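Local coordinates for protein paenibacillus xanthan lyase (Paenibacillus, PDB 6F2P) that cleaves the polysaccharide xanthan by lyase chemistry, and probably acts by beta-elimination as other family 8 polysaccharide lyases do, at residues H76-A81 with L134-A139; S717-I722 with S744-F749; H971-T976 with N1026-A1031. One frame throughout, in Å; residues are numbered along the deposited sequence.

Interaction 1 (H76-A81 with L134-A139); sequences HLYDMA and LNDIVA
Ile-137 of helix 123-141 carries most of this contact with helix 68-85. The two segments run nearly parallel, with axes 9.0 Å apart and a crossing angle of 22°. Tyr-78 and Ile-137 sit at the closest point of the backbones, 5.1 Å from CA to CA. From CB of Ile-137 the side chain forks. CG1 lies beside the backbone N and anti to the carbonyl carbon. This branch runs across to the backbone of Tyr-78, where Ile-137 CG1 is 3.6 Å from Tyr-78 CA. The chain then extends and brings Ile-137 CD1 to 3.6 Å from Leu-77 CB. The other branch, CG2, stands anti to the backbone N and faces Ala-81, with Ile-137 CG2 4.4 Å from Ala-81 CB. Leu-105 of helix 95-111 also packs on Ile-137.

Tyr-78 makes the second part of the contact. Its CG is anti to the backbone N (chi1 174°), and its ring reaches along the second helix to Asp-136. Ring atom CE1 of Tyr-78 meets Asp-136 CB at 3.5 Å. The ring meets the methylene here, and its plane is turned 60° from that of the carboxylate. The carboxylate has its own partner, as Asp-136 OD1 is hydrogen-bonded to Tyr-13 OH of helix 4-18. Leu-17 of that helix touches both Tyr-78 and Asp-136.

Both segments belong to the alpha-helical domain of polysaccharide lyase family 8. The closest contacts are between carbon atoms, so between these segments cohesion rests mainly on apolar packing.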
ATOM      1  N   HIS A  76      29.191 -22.599 -23.229  1.00 19.48           N
ATOM      2  CA  HIS A  76      30.189 -22.517 -24.293  1.00 21.72           C
ATOM      3  C   HIS A  76      29.802 -23.420 -25.459  1.00 20.13           C
ATOM      4  O   HIS A  76      29.768 -22.964 -26.609  1.00 18.20           O
ATOM      5  CB  HIS A  76      31.576 -22.877 -23.774  1.00 16.97           C
ATOM      6  CG  HIS A  76      32.135 -21.880 -22.815  1.00 21.88           C
ATOM      7  ND1 HIS A  76      31.551 -20.653 -22.597  1.00 26.83           N
ATOM      8  CD2 HIS A  76      33.228 -21.923 -22.014  1.00 23.22           C
ATOM      9  CE1 HIS A  76      32.257 -19.982 -21.695  1.00 23.97           C
ATOM     10  NE2 HIS A  76      33.279 -20.736 -21.333  1.00 19.49           N
ATOM     11  N   LEU A  77      29.498 -24.686 -25.155  1.00 14.66           N
ATOM     12  CA  LEU A  77      28.975 -25.624 -26.154  1.00 16.17           C
ATOM     13  C   LEU A  77      27.718 -25.103 -26.859  1.00 18.36           C
ATOM     14  O   LEU A  77      27.584 -25.223 -28.079  1.00 20.93           O
ATOM     15  CB  LEU A  77      28.691 -26.989 -25.526  1.00 13.81           C
ATOM     16  CG  LEU A  77      29.930 -27.815 -25.183  1.00 16.45           C
ATOM     17  CD1 LEU A  77      29.557 -29.019 -24.343  1.00 12.92           C
ATOM     18  CD2 LEU A  77      30.651 -28.247 -26.457  1.00 16.49           C
ATOM     19  N   TYR A  78      26.808 -24.504 -26.100  1.00 15.82           N
ATOM     20  CA  TYR A  78      25.624 -23.926 -26.708  1.00 15.77           C
ATOM     21  C   TYR A  78      25.961 -22.852 -27.744  1.00 16.38           C
ATOM     22  O   TYR A  78      25.364 -22.814 -28.825  1.00 12.06           O
ATOM     23  CB  TYR A  78      24.671 -23.345 -25.666  1.00 16.85           C
ATOM     24  CG  TYR A  78      23.525 -22.622 -26.327  1.00 18.29           C
ATOM     25  CD1 TYR A  78      22.492 -23.328 -26.933  1.00 17.15           C
ATOM     26  CD2 TYR A  78      23.498 -21.238 -26.393  1.00 17.49           C
ATOM     27  CE1 TYR A  78      21.452 -22.670 -27.567  1.00 18.00           C
ATOM     28  CE2 TYR A  78      22.458 -20.569 -27.029  1.00 19.30           C
ATOM     29  CZ  TYR A  78      21.438 -21.291 -27.612  1.00 20.81           C
ATOM     30  OH  TYR A  78      20.401 -20.633 -28.233  1.00 24.77           O
ATOM     31  N   ASP A  79      26.898 -21.970 -27.405  1.00 20.51           N
ATOM     32  CA  ASP A  79      27.258 -20.875 -28.307  1.00 22.65           C
ATOM     33  C   ASP A  79      27.748 -21.422 -29.634  1.00 17.97           C
ATOM     34  O   ASP A  79      27.393 -20.903 -30.686  1.00 18.42           O
ATOM     35  CB  ASP A  79      28.323 -19.960 -27.693  1.00 21.52           C
ATOM     36  CG  ASP A  79      27.774 -19.088 -26.575  1.00 27.38           C
ATOM     37  OD1 ASP A  79      26.540 -18.900 -26.515  1.00 25.30           O
ATOM     38  OD2 ASP A  79      28.575 -18.581 -25.759  1.00 28.02           O
ATOM     39  N   MET A  80      28.554 -22.481 -29.569  1.00 19.22           N
ATOM     40  CA  MET A  80      29.103 -23.125 -30.761  1.00 20.54           C
ATOM     41  C   MET A  80      27.983 -23.766 -31.575  1.00 18.75           C
ATOM     42  O   MET A  80      27.886 -23.571 -32.793  1.00 17.59           O
ATOM     43  CB  MET A  80      30.158 -24.168 -30.367  1.00 13.65           C
ATOM     44  CG  MET A  80      31.369 -23.572 -29.667  1.00 16.66           C
ATOM     45  SD  MET A  80      32.402 -24.785 -28.801  1.00 22.20           S
ATOM     46  CE  MET A  80      33.008 -25.770 -30.169  1.00 17.10           C
ATOM     47  N   ALA A  81      27.140 -24.527 -30.886  1.00 17.08           N
ATOM     48  CA  ALA A  81      25.958 -25.128 -31.496  1.00 16.79           C
ATOM     49  C   ALA A  81      25.074 -24.075 -32.176  1.00 16.29           C
ATOM     50  O   ALA A  81      24.505 -24.323 -33.240  1.00 18.47           O
ATOM     51  CB  ALA A  81      25.169 -25.913 -30.449  1.00 12.17           C
ATOM     52  N   LEU A 134      22.091 -27.687 -21.668  1.00 13.19           N
ATOM     53  CA  LEU A 134      22.114 -28.973 -22.354  1.00 13.00           C
ATOM     54  C   LEU A 134      20.846 -29.170 -23.193  1.00 18.46           C
ATOM     55  O   LEU A 134      20.927 -29.631 -24.334  1.00 21.42           O
ATOM     56  CB  LEU A 134      22.308 -30.118 -21.356  1.00 11.21           C
ATOM     57  CG  LEU A 134      22.435 -31.535 -21.919  1.00 14.52           C
ATOM     58  CD1 LEU A 134      23.379 -31.576 -23.097  1.00 10.98           C
ATOM     59  CD2 LEU A 134      22.891 -32.506 -20.838  1.00 12.06           C
ATOM     60  N   ASN A 135      19.688 -28.808 -22.638  1.00 14.18           N
ATOM     61  CA  ASN A 135      18.433 -28.845 -23.389  1.00 16.03           C
ATOM     62  C   ASN A 135      18.532 -28.048 -24.678  1.00 16.47           C
ATOM     63  O   ASN A 135      18.087 -28.482 -25.738  1.00 16.89           O
ATOM     64  CB  ASN A 135      17.278 -28.280 -22.566  1.00 15.88           C
ATOM     65  CG  ASN A 135      16.620 -29.318 -21.702  1.00 18.15           C
ATOM     66  OD1 ASN A 135      16.692 -30.514 -21.995  1.00 19.32           O
ATOM     67  ND2 ASN A 135      15.967 -28.871 -20.621  1.00 16.21           N
ATOM     68  N   ASP A 136      19.121 -26.866 -24.578  1.00 15.96           N
ATOM     69  CA  ASP A 136      19.204 -25.982 -25.724  1.00 18.50           C
ATOM     70  C   ASP A 136      20.139 -26.536 -26.796  1.00 21.82           C
ATOM     71  O   ASP A 136      19.804 -26.520 -27.981  1.00 23.01           O
ATOM     72  CB  ASP A 136      19.620 -24.579 -25.283  1.00 20.81           C
ATOM     73  CG  ASP A 136      18.550 -23.896 -24.449  1.00 23.56           C
ATOM     74  OD1 ASP A 136      17.469 -24.500 -24.251  1.00 21.88           O
ATOM     75  OD2 ASP A 136      18.782 -22.754 -24.005  1.00 28.20           O
ATOM     76  N   ILE A 137      21.299 -27.035 -26.375  1.00 18.20           N
ATOM     77  CA  ILE A 137      22.228 -27.674 -27.287  1.00 15.04           C
ATOM     78  C   ILE A 137      21.536 -28.795 -28.041  1.00 17.40           C
ATOM     79  O   ILE A 137      21.520 -28.805 -29.274  1.00 16.53           O
ATOM     80  CB  ILE A 137      23.438 -28.255 -26.548  1.00 19.17           C
ATOM     81  CG1 ILE A 137      24.254 -27.129 -25.919  1.00 17.43           C
ATOM     82  CG2 ILE A 137      24.307 -29.091 -27.504  1.00 12.87           C
ATOM     83  CD1 ILE A 137      25.232 -27.608 -24.882  1.00 17.13           C
ATOM     84  N   VAL A 138      20.951 -29.724 -27.291  1.00 14.56           N
ATOM     85  CA  VAL A 138      20.250 -30.853 -27.883  1.00 17.36           C
ATOM     86  C   VAL A 138      19.141 -30.403 -28.835  1.00 18.70           C
ATOM     87  O   VAL A 138      18.900 -31.041 -29.856  1.00 23.32           O
ATOM     88  CB  VAL A 138      19.683 -31.784 -26.802  1.00 18.25           C
ATOM     89  CG1 VAL A 138      18.824 -32.877 -27.425  1.00 11.88           C
ATOM     90  CG2 VAL A 138      20.826 -32.396 -25.992  1.00 16.08           C
ATOM     91  N   ALA A 139      18.479 -29.298 -28.522  1.00 15.60           N
ATOM     92  CA  ALA A 139      17.429 -28.804 -29.407  1.00 18.09           C
ATOM     93  C   ALA A 139      18.011 -28.447 -30.773  1.00 21.04           C
ATOM     94  O   ALA A 139      17.478 -28.836 -31.813  1.00 26.63           O
ATOM     95  CB  ALA A 139      16.711 -27.609 -28.786  1.00 15.44           C
TER

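Interaction 2 (S717-I722 with S744-F749); sequences SKDNEI and SYKVKF
Backbone hydrogen bonds set the register of an antiparallel pair. Ser-717 and Lys-748 form a hydrogen-bonded pair. The bond from Lys-748 N to Ser-717 O is 2.9 Å long and almost straight at 178°. Its return, Ser-717 N to Lys-748 O, is longer at 3.2 Å but lies on a carbonyl lone pair. Lys-718 and Val-747 follow as a non-hydrogen-bonded pair. Next, Asp-719 N donates to Lys-746 O at 2.9 Å, nearly along the C=O axis.

A side chain completes the ladder. Asp-719 CG lies beside its own backbone N (chi1 -79°), and OD2 accepts from Lys-746 N at 2.6 Å, from above the carboxylate plane. The ammonium of Lys-746 turns elsewhere, to a salt bridge with Asp-461.

Strand 714-718 is the outermost strand of a seven-stranded antiparallel sheet, and strand 744-750 lies between it and 688-694. A type I turn from Asp-719 to Ile-722 then leads into strand 722-726 of a second sheet, so the segment crosses between two layers of a beta-sandwich. Lys-718 NZ curls back over this turn and bonds Asp-719 O at 3.1 Å.

Carbon contacts join the turn to the strand. Ile-722 CD1 touches Tyr-745 CB at 3.9 Å, while its CG2 faces Val-747. The aliphatic CB and CG of Glu-721 lie beside the Tyr-745 ring, with Glu-721 CB 3.8 Å from Tyr-745 CE2.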
ATOM      1  N   SER A 717     -22.416   8.416  -5.986  1.00 21.68           N
ATOM      2  CA  SER A 717     -21.869   7.058  -5.976  1.00 22.11           C
ATOM      3  C   SER A 717     -20.961   6.822  -4.783  1.00 23.46           C
ATOM      4  O   SER A 717     -20.524   7.768  -4.130  1.00 26.86           O
ATOM      5  CB  SER A 717     -21.109   6.772  -7.263  1.00 16.11           C
ATOM      6  OG  SER A 717     -20.128   7.768  -7.486  1.00 36.10           O
ATOM      7  N   LYS A 718     -20.677   5.555  -4.498  1.00 20.25           N
ATOM      8  CA  LYS A 718     -19.843   5.213  -3.357  1.00 21.69           C
ATOM      9  C   LYS A 718     -19.337   3.776  -3.423  1.00 25.53           C
ATOM     10  O   LYS A 718     -20.018   2.891  -3.937  1.00 27.05           O
ATOM     11  CB  LYS A 718     -20.597   5.450  -2.042  1.00 20.82           C
ATOM     12  CG  LYS A 718     -21.525   4.324  -1.620  1.00 22.26           C
ATOM     13  CD  LYS A 718     -22.080   4.546  -0.214  1.00 18.75           C
ATOM     14  CE  LYS A 718     -22.762   3.291   0.297  1.00 19.71           C
ATOM     15  NZ  LYS A 718     -21.935   2.069   0.001  1.00 26.54           N
ATOM     16  N   ASP A 719     -18.132   3.552  -2.909  1.00 26.76           N
ATOM     17  CA  ASP A 719     -17.603   2.204  -2.775  1.00 22.41           C
ATOM     18  C   ASP A 719     -18.334   1.505  -1.643  1.00 23.85           C
ATOM     19  O   ASP A 719     -18.983   2.157  -0.822  1.00 24.43           O
ATOM     20  CB  ASP A 719     -16.097   2.235  -2.501  1.00 25.66           C
ATOM     21  CG  ASP A 719     -15.278   2.479  -3.758  1.00 31.54           C
ATOM     22  OD1 ASP A 719     -15.670   1.984  -4.834  1.00 39.13           O
ATOM     23  OD2 ASP A 719     -14.235   3.158  -3.673  1.00 38.23           O
ATOM     24  N   ASN A 720     -18.226   0.181  -1.598  1.00 26.66           N
ATOM     25  CA  ASN A 720     -18.978  -0.623  -0.640  1.00 25.74           C
ATOM     26  C   ASN A 720     -18.789  -0.212   0.815  1.00 31.40           C
ATOM     27  O   ASN A 720     -19.759  -0.011   1.548  1.00 37.46           O
ATOM     28  CB  ASN A 720     -18.609  -2.094  -0.776  1.00 33.38           C
ATOM     29  CG  ASN A 720     -18.763  -2.598  -2.183  1.00 40.97           C
ATOM     30  OD1 ASN A 720     -17.940  -3.396  -2.666  1.00 42.53           O
ATOM     31  ND2 ASN A 720     -19.819  -2.139  -2.863  1.00 28.35           N
ATOM     32  N   GLU A 721     -17.537  -0.086   1.232  1.00 26.42           N
ATOM     33  CA  GLU A 721     -17.231   0.069   2.648  1.00 22.72           C
ATOM     34  C   GLU A 721     -17.499   1.479   3.181  1.00 22.07           C
ATOM     35  O   GLU A 721     -17.248   1.765   4.353  1.00 24.60           O
ATOM     36  CB  GLU A 721     -15.795  -0.382   2.927  1.00 26.51           C
ATOM     37  CG  GLU A 721     -15.535  -1.830   2.514  1.00 24.16           C
ATOM     38  CD  GLU A 721     -16.571  -2.790   3.094  1.00 35.11           C
ATOM     39  OE1 GLU A 721     -16.894  -2.673   4.297  1.00 33.56           O
ATOM     40  OE2 GLU A 721     -17.071  -3.656   2.347  1.00 36.87           O
ATOM     41  N   ILE A 722     -18.023   2.348   2.321  1.00 21.77           N
ATOM     42  CA  ILE A 722     -18.445   3.684   2.731  1.00 21.54           C
ATOM     43  C   ILE A 722     -19.862   3.662   3.297  1.00 19.28           C
ATOM     44  O   ILE A 722     -20.761   3.069   2.711  1.00 24.30           O
ATOM     45  CB  ILE A 722     -18.447   4.671   1.550  1.00 22.62           C
ATOM     46  CG1 ILE A 722     -17.076   4.734   0.882  1.00 21.91           C
ATOM     47  CG2 ILE A 722     -18.872   6.059   2.021  1.00 19.37           C
ATOM     48  CD1 ILE A 722     -16.044   5.414   1.718  1.00 18.86           C
ATOM     49  N   SER A 744      -7.810   2.129  -1.754  1.00 19.46           N
ATOM     50  CA  SER A 744      -8.595   3.354  -1.679  1.00 18.88           C
ATOM     51  C   SER A 744     -10.108   3.141  -1.753  1.00 23.47           C
ATOM     52  O   SER A 744     -10.599   2.333  -2.543  1.00 26.54           O
ATOM     53  CB  SER A 744      -8.162   4.305  -2.786  1.00 19.63           C
ATOM     54  OG  SER A 744      -6.846   4.769  -2.548  1.00 23.98           O
ATOM     55  N   TYR A 745     -10.830   3.900  -0.929  1.00 24.33           N
ATOM     56  CA  TYR A 745     -12.289   3.927  -0.922  1.00 19.38           C
ATOM     57  C   TYR A 745     -12.811   5.306  -1.329  1.00 22.26           C
ATOM     58  O   TYR A 745     -12.405   6.315  -0.747  1.00 22.82           O
ATOM     59  CB  TYR A 745     -12.788   3.613   0.473  1.00 16.54           C
ATOM     60  CG  TYR A 745     -12.222   2.340   1.046  1.00 21.48           C
ATOM     61  CD1 TYR A 745     -11.060   2.352   1.813  1.00 20.65           C
ATOM     62  CD2 TYR A 745     -12.851   1.128   0.827  1.00 21.32           C
ATOM     63  CE1 TYR A 745     -10.546   1.188   2.347  1.00 19.06           C
ATOM     64  CE2 TYR A 745     -12.348  -0.039   1.355  1.00 22.25           C
ATOM     65  CZ  TYR A 745     -11.195  -0.007   2.113  1.00 23.17           C
ATOM     66  OH  TYR A 745     -10.697  -1.181   2.629  1.00 26.65           O
ATOM     67  N   LYS A 746     -13.722   5.352  -2.302  1.00 21.89           N
ATOM     68  CA  LYS A 746     -14.206   6.624  -2.839  1.00 18.83           C
ATOM     69  C   LYS A 746     -15.705   6.846  -2.648  1.00 27.15           C
ATOM     70  O   LYS A 746     -16.494   5.903  -2.662  1.00 30.19           O
ATOM     71  CB  LYS A 746     -13.845   6.761  -4.324  1.00 21.80           C
ATOM     72  CG  LYS A 746     -12.367   7.017  -4.594  1.00 19.56           C
ATOM     73  CD  LYS A 746     -12.054   6.891  -6.082  1.00 22.89           C
ATOM     74  CE  LYS A 746     -10.590   7.192  -6.397  1.00 22.06           C
ATOM     75  NZ  LYS A 746      -9.652   6.381  -5.573  1.00 21.79           N
ATOM     76  N   VAL A 747     -16.081   8.110  -2.472  1.00 21.91           N
ATOM     77  CA  VAL A 747     -17.475   8.510  -2.407  1.00 14.48           C
ATOM     78  C   VAL A 747     -17.634   9.844  -3.137  1.00 20.31           C
ATOM     79  O   VAL A 747     -16.792  10.728  -3.017  1.00 22.49           O
ATOM     80  CB  VAL A 747     -17.979   8.611  -0.944  1.00 21.27           C
ATOM     81  CG1 VAL A 747     -17.204   9.661  -0.158  1.00 16.09           C
ATOM     82  CG2 VAL A 747     -19.476   8.919  -0.903  1.00 24.70           C
ATOM     83  N   LYS A 748     -18.699   9.977  -3.921  1.00 24.10           N
ATOM     84  CA  LYS A 748     -18.948  11.210  -4.658  1.00 21.68           C
ATOM     85  C   LYS A 748     -20.332  11.766  -4.325  1.00 25.64           C
ATOM     86  O   LYS A 748     -21.363  11.127  -4.569  1.00 24.77           O
ATOM     87  CB  LYS A 748     -18.781  11.003  -6.169  1.00 22.75           C
ATOM     88  CG  LYS A 748     -19.071  12.256  -6.995  1.00 26.23           C
ATOM     89  CD  LYS A 748     -18.326  12.261  -8.326  1.00 31.04           C
ATOM     90  CE  LYS A 748     -18.670  11.046  -9.175  1.00 49.67           C
ATOM     91  NZ  LYS A 748     -18.117  11.123 -10.563  1.00 39.84           N
ATOM     92  N   PHE A 749     -20.339  12.962  -3.751  1.00 24.06           N
ATOM     93  CA  PHE A 749     -21.564  13.610  -3.328  1.00 17.31           C
ATOM     94  C   PHE A 749     -22.072  14.584  -4.387  1.00 23.97           C
ATOM     95  O   PHE A 749     -21.290  15.147  -5.151  1.00 25.90           O
ATOM     96  CB  PHE A 749     -21.308  14.364  -2.032  1.00 15.09           C
ATOM     97  CG  PHE A 749     -21.163  13.477  -0.833  1.00 18.95           C
ATOM     98  CD1 PHE A 749     -22.282  13.033  -0.144  1.00 17.10           C
ATOM     99  CD2 PHE A 749     -19.907  13.097  -0.381  1.00 21.22           C
ATOM    100  CE1 PHE A 749     -22.152  12.220   0.978  1.00 19.76           C
ATOM    101  CE2 PHE A 749     -19.768  12.283   0.739  1.00 17.64           C
ATOM    102  CZ  PHE A 749     -20.892  11.843   1.420  1.00 18.54           C
TER

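Interaction 3 (H971-T976 with N1026-A1031); sequences HTNRAT and NGYVVA
This is a polar loop-to-loop contact in the Golvesin C-terminal domain. The loop between strands 960-967 and 978-984 meets the approach to strand 1030-1039. The touching parts run at 102° to each other, so they cross rather than pair along their length.

A single backbone bridge joins Arg-974 and Tyr-1028. Tyr-1028 N donates to Asn-973 O at 3.0 Å, in the carbonyl plane and on a lone pair. Ala-975 N donates to Tyr-1028 O at 2.9 Å; this bond is straight (178°), though the donor stands above the carbonyl plane.

Asn-1026 forms a second grip with both ends of its amide. CG sits between the backbone N and the carbonyl carbon. OD1 accepts from Thr-976 N at 2.9 Å. ND2 donates to Thr-976 OG1 at 2.6 Å, with the hydroxyl oxygen in the amide plane. These two bonds fix the rotation of the amide.

Gly-1027 lies between the two grips, and its CA packs against the backbone of Asn-973 and Arg-974.

The Tyr-1028 ring stands nearly perpendicular to the Asn-973 amide (89°). Asn-973 OD1 is 3.2 Å from Tyr-1028 CD2, while Asn-973 O lies at the ring edge. Farther along, Val-1030 CG2 meets the Arg-974 guanidinium, 3.5 Å from NE.

Loops joined by backbone bonds and an asparagine amide connect the strands at one end of this domain of two antiparallel sheets, as in a beta-sandwich.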
ATOM      1  N   HIS A 971     -43.099  25.188  53.476  1.00 73.34           N
ATOM      2  CA  HIS A 971     -43.214  25.964  54.712  1.00 79.30           C
ATOM      3  C   HIS A 971     -44.520  25.711  55.466  1.00 76.95           C
ATOM      4  O   HIS A 971     -44.773  24.599  55.927  1.00 72.82           O
ATOM      5  CB  HIS A 971     -43.033  27.462  54.447  1.00 76.69           C
ATOM      6  CG  HIS A 971     -42.477  28.215  55.619  1.00 88.55           C
ATOM      7  ND1 HIS A 971     -42.512  29.591  55.707  1.00 85.62           N
ATOM      8  CD2 HIS A 971     -41.868  27.783  56.748  1.00 82.45           C
ATOM      9  CE1 HIS A 971     -41.954  29.972  56.841  1.00 86.33           C
ATOM     10  NE2 HIS A 971     -41.553  28.895  57.491  1.00 89.67           N
ATOM     11  N   THR A 972     -45.328  26.754  55.616  1.00 71.23           N
ATOM     12  CA  THR A 972     -46.640  26.638  56.248  1.00 64.49           C
ATOM     13  C   THR A 972     -47.612  27.580  55.552  1.00 61.21           C
ATOM     14  O   THR A 972     -48.822  27.351  55.535  1.00 65.67           O
ATOM     15  CB  THR A 972     -46.605  26.973  57.758  1.00 64.16           C
ATOM     16  OG1 THR A 972     -45.675  28.039  57.995  1.00 74.82           O
ATOM     17  CG2 THR A 972     -46.190  25.752  58.571  1.00 61.16           C
ATOM     18  N   ASN A 973     -47.071  28.640  54.967  1.00 59.45           N
ATOM     19  CA  ASN A 973     -47.878  29.586  54.217  1.00 54.65           C
ATOM     20  C   ASN A 973     -48.069  29.125  52.778  1.00 63.71           C
ATOM     21  O   ASN A 973     -48.541  29.887  51.936  1.00 61.01           O
ATOM     22  CB  ASN A 973     -47.214  30.958  54.236  1.00 62.29           C
ATOM     23  CG  ASN A 973     -45.781  30.904  53.764  1.00 69.57           C
ATOM     24  OD1 ASN A 973     -45.509  30.911  52.563  1.00 71.68           O
ATOM     25  ND2 ASN A 973     -44.853  30.834  54.708  1.00 71.60           N
ATOM     26  N   ARG A 974     -47.691  27.879  52.498  1.00 64.84           N
ATOM     27  CA  ARG A 974     -47.836  27.321  51.158  1.00 58.34           C
ATOM     28  C   ARG A 974     -49.243  26.787  50.896  1.00 57.71           C
ATOM     29  O   ARG A 974     -49.941  26.355  51.819  1.00 53.10           O
ATOM     30  CB  ARG A 974     -46.824  26.201  50.930  1.00 57.82           C
ATOM     31  CG  ARG A 974     -45.569  26.627  50.203  1.00 63.33           C
ATOM     32  CD  ARG A 974     -44.709  27.516  51.071  1.00 72.26           C
ATOM     33  NE  ARG A 974     -43.415  27.781  50.452  1.00 72.60           N
ATOM     34  CZ  ARG A 974     -42.561  28.701  50.884  1.00 70.19           C
ATOM     35  NH1 ARG A 974     -42.868  29.452  51.934  1.00 72.81           N
ATOM     36  NH2 ARG A 974     -41.403  28.878  50.263  1.00 66.68           N
ATOM     37  N   ALA A 975     -49.647  26.820  49.628  1.00 53.42           N
ATOM     38  CA  ALA A 975     -50.876  26.168  49.193  1.00 49.27           C
ATOM     39  C   ALA A 975     -50.756  24.650  49.353  1.00 55.53           C
ATOM     40  O   ALA A 975     -49.670  24.080  49.197  1.00 52.44           O
ATOM     41  CB  ALA A 975     -51.184  26.527  47.750  1.00 41.18           C
ATOM     42  N   THR A 976     -51.875  24.004  49.672  1.00 52.63           N
ATOM     43  CA  THR A 976     -51.904  22.559  49.884  1.00 49.71           C
ATOM     44  C   THR A 976     -52.439  21.839  48.652  1.00 46.60           C
ATOM     45  O   THR A 976     -52.405  20.608  48.570  1.00 45.69           O
ATOM     46  CB  THR A 976     -52.782  22.185  51.101  1.00 47.76           C
ATOM     47  OG1 THR A 976     -54.123  22.651  50.895  1.00 44.45           O
ATOM     48  CG2 THR A 976     -52.239  22.815  52.362  1.00 45.05           C
ATOM     49  N   ASN A1026     -54.985  27.607  47.960  1.00 48.51           N
ATOM     50  CA  ASN A1026     -55.288  28.149  49.282  1.00 52.26           C
ATOM     51  C   ASN A1026     -54.093  28.773  50.013  1.00 57.02           C
ATOM     52  O   ASN A1026     -54.161  29.055  51.215  1.00 56.18           O
ATOM     53  CB  ASN A1026     -55.971  27.085  50.152  1.00 47.18           C
ATOM     54  CG  ASN A1026     -55.103  25.862  50.387  1.00 47.33           C
ATOM     55  OD1 ASN A1026     -53.885  25.965  50.561  1.00 56.15           O
ATOM     56  ND2 ASN A1026     -55.731  24.693  50.405  1.00 43.43           N
ATOM     57  N   GLY A1027     -53.005  28.984  49.279  1.00 56.08           N
ATOM     58  CA  GLY A1027     -51.805  29.584  49.831  1.00 54.63           C
ATOM     59  C   GLY A1027     -50.796  29.944  48.755  1.00 57.08           C
ATOM     60  O   GLY A1027     -51.141  30.072  47.575  1.00 54.51           O
ATOM     61  N   TYR A1028     -49.541  30.105  49.164  1.00 55.71           N
ATOM     62  CA  TYR A1028     -48.473  30.477  48.240  1.00 58.60           C
ATOM     63  C   TYR A1028     -48.123  29.340  47.282  1.00 55.26           C
ATOM     64  O   TYR A1028     -48.001  28.183  47.690  1.00 51.43           O
ATOM     65  CB  TYR A1028     -47.220  30.906  49.013  1.00 67.01           C
ATOM     66  CG  TYR A1028     -47.265  32.326  49.530  1.00 63.52           C
ATOM     67  CD1 TYR A1028     -46.951  33.395  48.702  1.00 62.55           C
ATOM     68  CD2 TYR A1028     -47.615  32.601  50.847  1.00 67.72           C
ATOM     69  CE1 TYR A1028     -46.989  34.694  49.169  1.00 60.89           C
ATOM     70  CE2 TYR A1028     -47.657  33.899  51.321  1.00 67.18           C
ATOM     71  CZ  TYR A1028     -47.343  34.941  50.474  1.00 62.51           C
ATOM     72  OH  TYR A1028     -47.378  36.239  50.928  1.00 62.53           O
ATOM     73  N   VAL A1029     -47.949  29.678  46.008  1.00 50.86           N
ATOM     74  CA  VAL A1029     -47.556  28.692  45.004  1.00 53.50           C
ATOM     75  C   VAL A1029     -46.081  28.845  44.614  1.00 50.68           C
ATOM     76  O   VAL A1029     -45.689  29.848  44.028  1.00 53.79           O
ATOM     77  CB  VAL A1029     -48.444  28.790  43.742  1.00 47.95           C
ATOM     78  CG1 VAL A1029     -47.993  27.784  42.682  1.00 47.02           C
ATOM     79  CG2 VAL A1029     -49.901  28.570  44.102  1.00 53.29           C
ATOM     80  N   VAL A1030     -45.271  27.840  44.933  1.00 44.95           N
ATOM     81  CA  VAL A1030     -43.839  27.864  44.626  1.00 50.44           C
ATOM     82  C   VAL A1030     -43.513  27.083  43.349  1.00 47.35           C
ATOM     83  O   VAL A1030     -44.053  26.001  43.119  1.00 50.12           O
ATOM     84  CB  VAL A1030     -43.002  27.303  45.815  1.00 49.86           C
ATOM     85  CG1 VAL A1030     -41.567  27.002  45.399  1.00 49.88           C
ATOM     86  CG2 VAL A1030     -43.034  28.266  46.996  1.00 54.09           C
ATOM     87  N   ALA A1031     -42.639  27.645  42.520  1.00 46.82           N
ATOM     88  CA  ALA A1031     -42.108  26.953  41.345  1.00 47.29           C
ATOM     89  C   ALA A1031     -40.587  26.861  41.453  1.00 54.69           C
ATOM     90  O   ALA A1031     -39.917  27.879  41.623  1.00 54.91           O
ATOM     91  CB  ALA A1031     -42.511  27.682  40.062  1.00 37.15           C
TER

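Overall arrangement
The three contacts lie in series along the chain, in separate parts of the fold, and share no helix or strand. Centres of interactions 1 and 3 are 118 Å apart, on opposite sides of the chain's centre. Interaction 2 lies between them in sequence, about 18 Å from that centre. Interaction 1 is the buried one: its segments meet mainly through carbon atoms, without polar pairing. Interactions 2 and 3 are partly buried and rely on hydrogen bonds. In 717-722 with 744-749 these form a short antiparallel ladder, extended by an aspartate side chain, at a sheet edge, backed by apolar residues. In 971-976 with 1026-1031 a lone bridge and an asparagine amide join irregular loops.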